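Local coordinates for uncharacterized protein (Staphylococcus aureus subsp. aureus, PDB 3H04) that is of unknown function but has an alpha/beta-hydrolase fold related to the feruloyl esterase-like family, and is therefore probably a serine hydrolase, at residues A[128-132]-A[194-200]; A[225-229]-A[239-243]. All blocks are in the same frame, centred on the assembly; numbering follows the deposited sequence.

Interaction 1: A[128-132]-A[194-200]; sequences YSRIN and YTDSKYN
Asn132 and Ile131 meet Tyr194, Thr195 and Tyr199 where two loops of an alpha/beta-hydrolase fold pack together. Segment 128-132 lies in the loop after strand 121-125, and segment 194-200 in the loop after helix 185-189; the 61 residues between them contain helices but no strand, as in the helical insertion that many hydrolases of this fold carry at this point. The contact buries 353 Å², both sides summed, the largest shares falling to Asn132 and Ile131, together with Asn200.

The Asn132 amide approaches Tyr194 at the ring edge. Its OD1 lies near the ring plane, 3.3 Å from Tyr194 CE1, and the amide and ring planes stand 88° apart. CG of Asn132 is anti to the backbone N (chi1 -177°), which carries the amide out beside Tyr194 and Thr195. On its other branch, Asn132 ND2 rests 3.6 Å from Thr195 CG2, and that same methyl sits over one face of the Tyr194 ring, offset toward its rim. The amide therefore fits against an edge and a methyl at once.

Ile131 supplies the apolar half. Its CD1 reaches between two CB atoms, 3.8 Å from that of Tyr199 and 3.9 Å from that of Tyr194, while CG1 passes 3.7 Å from Tyr194 O. Leu75, Tyr108, Trp185 and Ile186 also touch this buried side chain, so it joins the two loops to three helices. Tyr199 sends its hydroxyl away from the contact to Asp76.

Within 194-200, Asp196 forms an Asx turn: its OD2 accepts from Lys198 N at 2.9 Å, with an N-H...O angle of 159°.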
loop_
_atom_site.group_PDB
_atom_site.type_symbol
_atom_site.label_atom_id
_atom_site.label_comp_id
_atom_site.label_asym_id
_atom_site.label_seq_id
_atom_site.Cartn_x
_atom_site.Cartn_y
_atom_site.Cartn_z
ATOM N N TYR A 128 0.979 -4.807 -6.216
ATOM C CA TYR A 128 1.406 -6.130 -6.588
ATOM C C TYR A 128 0.958 -7.091 -5.513
ATOM O O TYR A 128 0.725 -6.678 -4.398
ATOM C CB TYR A 128 2.932 -6.186 -6.713
ATOM C CG TYR A 128 3.722 -5.495 -5.620
ATOM C CD1 TYR A 128 4.194 -6.207 -4.525
ATOM C CD2 TYR A 128 3.962 -4.115 -5.664
ATOM C CE1 TYR A 128 4.923 -5.577 -3.511
ATOM C CE2 TYR A 128 4.730 -3.464 -4.649
ATOM C CZ TYR A 128 5.204 -4.221 -3.602
ATOM O OH TYR A 128 5.899 -3.643 -2.598
ATOM N N SER A 129 0.885 -8.373 -5.857
ATOM C CA SER A 129 0.409 -9.438 -4.944
ATOM C C SER A 129 1.529 -10.400 -4.493
ATOM O O SER A 129 1.276 -11.448 -3.876
ATOM C CB SER A 129 -0.665 -10.243 -5.680
ATOM O OG SER A 129 -0.127 -10.947 -6.817
ATOM N N ARG A 130 2.744 -10.109 -4.928
ATOM C CA ARG A 130 3.867 -11.017 -4.683
ATOM C C ARG A 130 5.160 -10.205 -4.708
ATOM O O ARG A 130 5.222 -9.158 -5.364
ATOM C CB ARG A 130 3.881 -12.121 -5.743
ATOM C CG ARG A 130 3.782 -11.520 -7.141
ATOM C CD ARG A 130 3.780 -12.506 -8.279
ATOM N NE ARG A 130 3.689 -11.785 -9.558
ATOM C CZ ARG A 130 3.619 -12.389 -10.743
ATOM N NH1 ARG A 130 3.621 -13.703 -10.819
ATOM N NH2 ARG A 130 3.558 -11.677 -11.863
ATOM N N ILE A 131 6.161 -10.667 -3.964
ATOM C CA ILE A 131 7.523 -10.085 -4.009
ATOM C C ILE A 131 8.519 -10.942 -4.777
ATOM O O ILE A 131 9.551 -10.426 -5.208
ATOM C CB ILE A 131 8.080 -9.760 -2.617
ATOM C CG1 ILE A 131 8.075 -10.958 -1.696
ATOM C CG2 ILE A 131 7.221 -8.654 -1.976
ATOM C CD1 ILE A 131 8.750 -10.690 -0.393
ATOM N N ASN A 132 8.202 -12.221 -4.966
ATOM C CA ASN A 132 9.055 -13.160 -5.673
ATOM C C ASN A 132 8.836 -13.012 -7.155
ATOM O O ASN A 132 8.202 -13.867 -7.773
ATOM C CB ASN A 132 8.764 -14.610 -5.255
ATOM C CG ASN A 132 9.693 -15.605 -5.928
ATOM O OD1 ASN A 132 10.739 -15.224 -6.474
ATOM N ND2 ASN A 132 9.327 -16.879 -5.895
ATOM N N TYR A 194 11.817 -15.239 1.044
ATOM C CA TYR A 194 10.900 -14.361 0.297
ATOM C C TYR A 194 10.047 -15.118 -0.708
ATOM O O TYR A 194 9.105 -14.531 -1.262
ATOM C CB TYR A 194 11.693 -13.275 -0.434
ATOM C CG TYR A 194 12.502 -13.824 -1.587
ATOM C CD1 TYR A 194 11.991 -13.821 -2.879
ATOM C CD2 TYR A 194 13.766 -14.374 -1.391
ATOM C CE1 TYR A 194 12.703 -14.348 -3.930
ATOM C CE2 TYR A 194 14.494 -14.903 -2.453
ATOM C CZ TYR A 194 13.954 -14.874 -3.723
ATOM O OH TYR A 194 14.668 -15.406 -4.792
ATOM N N THR A 195 10.337 -16.394 -0.965
ATOM C CA THR A 195 9.522 -17.189 -1.920
ATOM C C THR A 195 8.325 -17.874 -1.263
ATOM O O THR A 195 7.581 -18.584 -1.930
ATOM C CB THR A 195 10.331 -18.323 -2.604
ATOM O OG1 THR A 195 10.656 -19.316 -1.622
ATOM C CG2 THR A 195 11.621 -17.786 -3.261
ATOM N N ASP A 196 8.182 -17.685 0.042
ATOM C CA ASP A 196 7.194 -18.365 0.855
ATOM C C ASP A 196 5.787 -17.826 0.608
ATOM O O ASP A 196 5.599 -16.631 0.359
ATOM C CB ASP A 196 7.619 -18.208 2.324
ATOM C CG ASP A 196 6.743 -18.953 3.274
ATOM O OD1 ASP A 196 7.182 -20.035 3.730
ATOM O OD2 ASP A 196 5.613 -18.486 3.569
ATOM N N SER A 197 4.780 -18.707 0.679
ATOM C CA SER A 197 3.398 -18.298 0.294
ATOM C C SER A 197 2.830 -17.230 1.202
ATOM O O SER A 197 1.916 -16.504 0.813
ATOM C CB SER A 197 2.440 -19.500 0.238
ATOM O OG SER A 197 2.219 -19.991 1.542
ATOM N N LYS A 198 3.399 -17.078 2.393
ATOM C CA LYS A 198 3.066 -15.919 3.227
ATOM C C LYS A 198 3.145 -14.582 2.474
ATOM O O LYS A 198 2.286 -13.707 2.665
ATOM C CB LYS A 198 3.964 -15.873 4.447
ATOM C CG LYS A 198 3.577 -14.802 5.432
ATOM C CD LYS A 198 4.432 -14.791 6.662
ATOM C CE LYS A 198 4.006 -13.652 7.587
ATOM N NZ LYS A 198 4.745 -13.770 8.880
ATOM N N TYR A 199 4.169 -14.420 1.642
ATOM C CA TYR A 199 4.470 -13.135 0.999
ATOM C C TYR A 199 4.057 -13.049 -0.484
ATOM O O TYR A 199 4.288 -12.021 -1.107
ATOM C CB TYR A 199 5.980 -12.838 1.102
ATOM C CG TYR A 199 6.589 -13.172 2.453
ATOM C CD1 TYR A 199 6.302 -12.416 3.584
ATOM C CD2 TYR A 199 7.431 -14.273 2.592
ATOM C CE1 TYR A 199 6.894 -12.731 4.830
ATOM C CE2 TYR A 199 7.991 -14.629 3.827
ATOM C CZ TYR A 199 7.717 -13.853 4.932
ATOM O OH TYR A 199 8.264 -14.226 6.130
ATOM N N ASN A 200 3.458 -14.114 -1.002
ATOM C CA ASN A 200 3.157 -14.310 -2.417
ATOM C C ASN A 200 1.773 -14.940 -2.494
ATOM O O ASN A 200 1.593 -16.130 -2.117
ATOM C CB ASN A 200 4.214 -15.204 -3.039
ATOM C CG ASN A 200 5.563 -14.628 -2.870
ATOM O OD1 ASN A 200 6.331 -15.022 -1.962
ATOM N ND2 ASN A 200 5.842 -13.586 -3.646
#

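Interaction 2: A[225-229]-A[239-243]; sequences VEESE and TFERV
Glu229 OE2 is gripped by both terminal nitrogens of Arg242, in a salt bridge that ties helix 226-232 to the edge strand 238-243 of the sheet. The shorter bond runs from Arg242 NH1 to Glu229 OE2, 2.7 Å with an N-H...O angle of 146°, and uses the anti lone pair of the oxygen. A second, weak bond comes from Arg242 NH2 to the same OE2 at 3.0 Å, bent to 133°. OE2 lies near the guanidinium plane, and the two flat groups are only 30° apart, so the carboxylate meets the edge of the guanidinium.

Both side chains are stretched across the gap: Glu229 is extended beyond CG, and Arg242 from CG to NE, with its CG anti to the backbone N.

Val225 packs against one face of the same guanidinium. Its CG2 sits 3.6 Å above the plane and toward the rim, and CG1 comes 3.5 Å from Arg242 NH2. The same CG2 touches the edge of the Phe240 ring at CZ, 4.2 Å away; Ser228 CB approaches CZ too, while its OG bonds to His216 on strand 212-217.

Helix and strand belong to one beta-alpha-beta unit. A single carboxylate oxygen shared by two N-H groups, with a methyl on one face of the cation, implies that charge pairing and apolar packing together probably restrict the rotation of the Arg242 head.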
loop_
_atom_site.group_PDB
_atom_site.type_symbol
_atom_site.label_atom_id
_atom_site.label_comp_id
_atom_site.label_asym_id
_atom_site.label_seq_id
_atom_site.Cartn_x
_atom_site.Cartn_y
_atom_site.Cartn_z
ATOM N N VAL A 225 3.267 -3.156 -14.962
ATOM C CA VAL A 225 1.819 -3.360 -15.127
ATOM C C VAL A 225 1.436 -4.854 -15.173
ATOM O O VAL A 225 0.333 -5.236 -14.818
ATOM C CB VAL A 225 1.287 -2.602 -16.403
ATOM C CG1 VAL A 225 1.813 -3.257 -17.686
ATOM C CG2 VAL A 225 -0.240 -2.548 -16.355
ATOM N N GLU A 226 2.361 -5.708 -15.593
ATOM C CA GLU A 226 2.135 -7.155 -15.449
ATOM C C GLU A 226 1.746 -7.651 -14.054
ATOM O O GLU A 226 1.086 -8.708 -13.937
ATOM C CB GLU A 226 3.312 -7.988 -16.017
ATOM C CG GLU A 226 3.469 -7.839 -17.515
ATOM C CD GLU A 226 4.414 -6.668 -17.956
ATOM O OE1 GLU A 226 4.688 -5.708 -17.195
ATOM O OE2 GLU A 226 4.890 -6.720 -19.104
ATOM N N GLU A 227 2.112 -6.923 -12.987
ATOM C CA GLU A 227 1.690 -7.338 -11.639
ATOM C C GLU A 227 0.169 -7.218 -11.472
ATOM O O GLU A 227 -0.473 -8.063 -10.812
ATOM C CB GLU A 227 2.410 -6.551 -10.545
ATOM C CG GLU A 227 3.931 -6.826 -10.493
ATOM C CD GLU A 227 4.228 -8.348 -10.349
ATOM O OE1 GLU A 227 3.532 -9.035 -9.546
ATOM O OE2 GLU A 227 5.132 -8.866 -11.046
ATOM N N SER A 228 -0.402 -6.205 -12.099
ATOM C CA SER A 228 -1.857 -6.046 -12.112
ATOM C C SER A 228 -2.517 -7.065 -13.037
ATOM O O SER A 228 -3.566 -7.642 -12.667
ATOM C CB SER A 228 -2.251 -4.640 -12.547
ATOM O OG SER A 228 -2.080 -3.679 -11.509
ATOM N N GLU A 229 -1.913 -7.292 -14.221
ATOM C CA GLU A 229 -2.423 -8.332 -15.161
ATOM C C GLU A 229 -2.428 -9.688 -14.463
ATOM O O GLU A 229 -3.394 -10.436 -14.571
ATOM C CB GLU A 229 -1.602 -8.391 -16.454
ATOM C CG GLU A 229 -1.609 -7.108 -17.265
ATOM C CD GLU A 229 -0.554 -7.049 -18.390
ATOM O OE1 GLU A 229 0.270 -7.983 -18.561
ATOM O OE2 GLU A 229 -0.586 -6.035 -19.107
ATOM N N THR A 239 -12.077 -4.412 -11.736
ATOM C CA THR A 239 -12.312 -3.232 -12.550
ATOM C C THR A 239 -10.900 -2.696 -12.724
ATOM O O THR A 239 -10.150 -2.609 -11.725
ATOM C CB THR A 239 -13.202 -2.181 -11.803
ATOM O OG1 THR A 239 -14.505 -2.738 -11.567
ATOM C CG2 THR A 239 -13.372 -0.867 -12.593
ATOM N N PHE A 240 -10.552 -2.357 -13.954
ATOM C CA PHE A 240 -9.174 -2.044 -14.311
ATOM C C PHE A 240 -9.151 -0.716 -15.105
ATOM O O PHE A 240 -9.753 -0.595 -16.203
ATOM C CB PHE A 240 -8.610 -3.175 -15.134
ATOM C CG PHE A 240 -7.119 -3.125 -15.383
ATOM C CD1 PHE A 240 -6.247 -2.307 -14.654
ATOM C CD2 PHE A 240 -6.585 -3.960 -16.372
ATOM C CE1 PHE A 240 -4.841 -2.306 -14.939
ATOM C CE2 PHE A 240 -5.204 -4.003 -16.632
ATOM C CZ PHE A 240 -4.328 -3.149 -15.903
ATOM N N GLU A 241 -8.453 0.248 -14.531
ATOM C CA GLU A 241 -8.015 1.434 -15.251
ATOM C C GLU A 241 -6.549 1.326 -15.589
ATOM O O GLU A 241 -5.641 1.416 -14.712
ATOM C CB GLU A 241 -8.267 2.674 -14.407
ATOM C CG GLU A 241 -9.747 2.942 -14.195
ATOM C CD GLU A 241 -10.377 3.456 -15.453
ATOM O OE1 GLU A 241 -9.885 4.492 -15.978
ATOM O OE2 GLU A 241 -11.367 2.852 -15.919
ATOM N N ARG A 242 -6.327 1.177 -16.878
ATOM C CA ARG A 242 -5.022 0.925 -17.447
ATOM C C ARG A 242 -4.634 2.274 -18.056
ATOM O O ARG A 242 -5.053 2.633 -19.156
ATOM C CB ARG A 242 -5.150 -0.203 -18.480
ATOM C CG ARG A 242 -3.901 -0.909 -18.792
ATOM C CD ARG A 242 -4.008 -1.839 -20.039
ATOM N NE ARG A 242 -2.626 -2.120 -20.343
ATOM C CZ ARG A 242 -1.933 -3.123 -19.848
ATOM N NH1 ARG A 242 -2.538 -4.125 -19.214
ATOM N NH2 ARG A 242 -0.651 -3.199 -20.141
ATOM N N VAL A 243 -3.864 3.039 -17.308
ATOM C CA VAL A 243 -3.553 4.420 -17.648
ATOM C C VAL A 243 -2.371 4.459 -18.612
ATOM O O VAL A 243 -1.349 3.822 -18.372
ATOM C CB VAL A 243 -3.273 5.219 -16.375
ATOM C CG1 VAL A 243 -2.845 6.684 -16.694
ATOM C CG2 VAL A 243 -4.504 5.177 -15.478
#

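In the fold
The segments of interaction 1 both precede those of interaction 2 in sequence, and the centres of the two contacts lie 19 Å apart. They nevertheless touch directly. Arg130 NE of interaction 1 forms a salt bridge with Glu227 OE1 of interaction 2 at 2.8 Å, and Tyr128 CB packs 3.9 Å from Glu227 CB. Segment 225-229 thus faces the 128-132 loop with Glu227 and strand 238-243 with Val225, Ser228 and Glu229. Ser104, on a GxSxG-type elbow, Asp220 and His248 are arranged like a catalytic triad, an unconfirmed assignment; the side chain of Val225 is close to these residues but makes no contact with them, which places interaction 2 beside the probable active site.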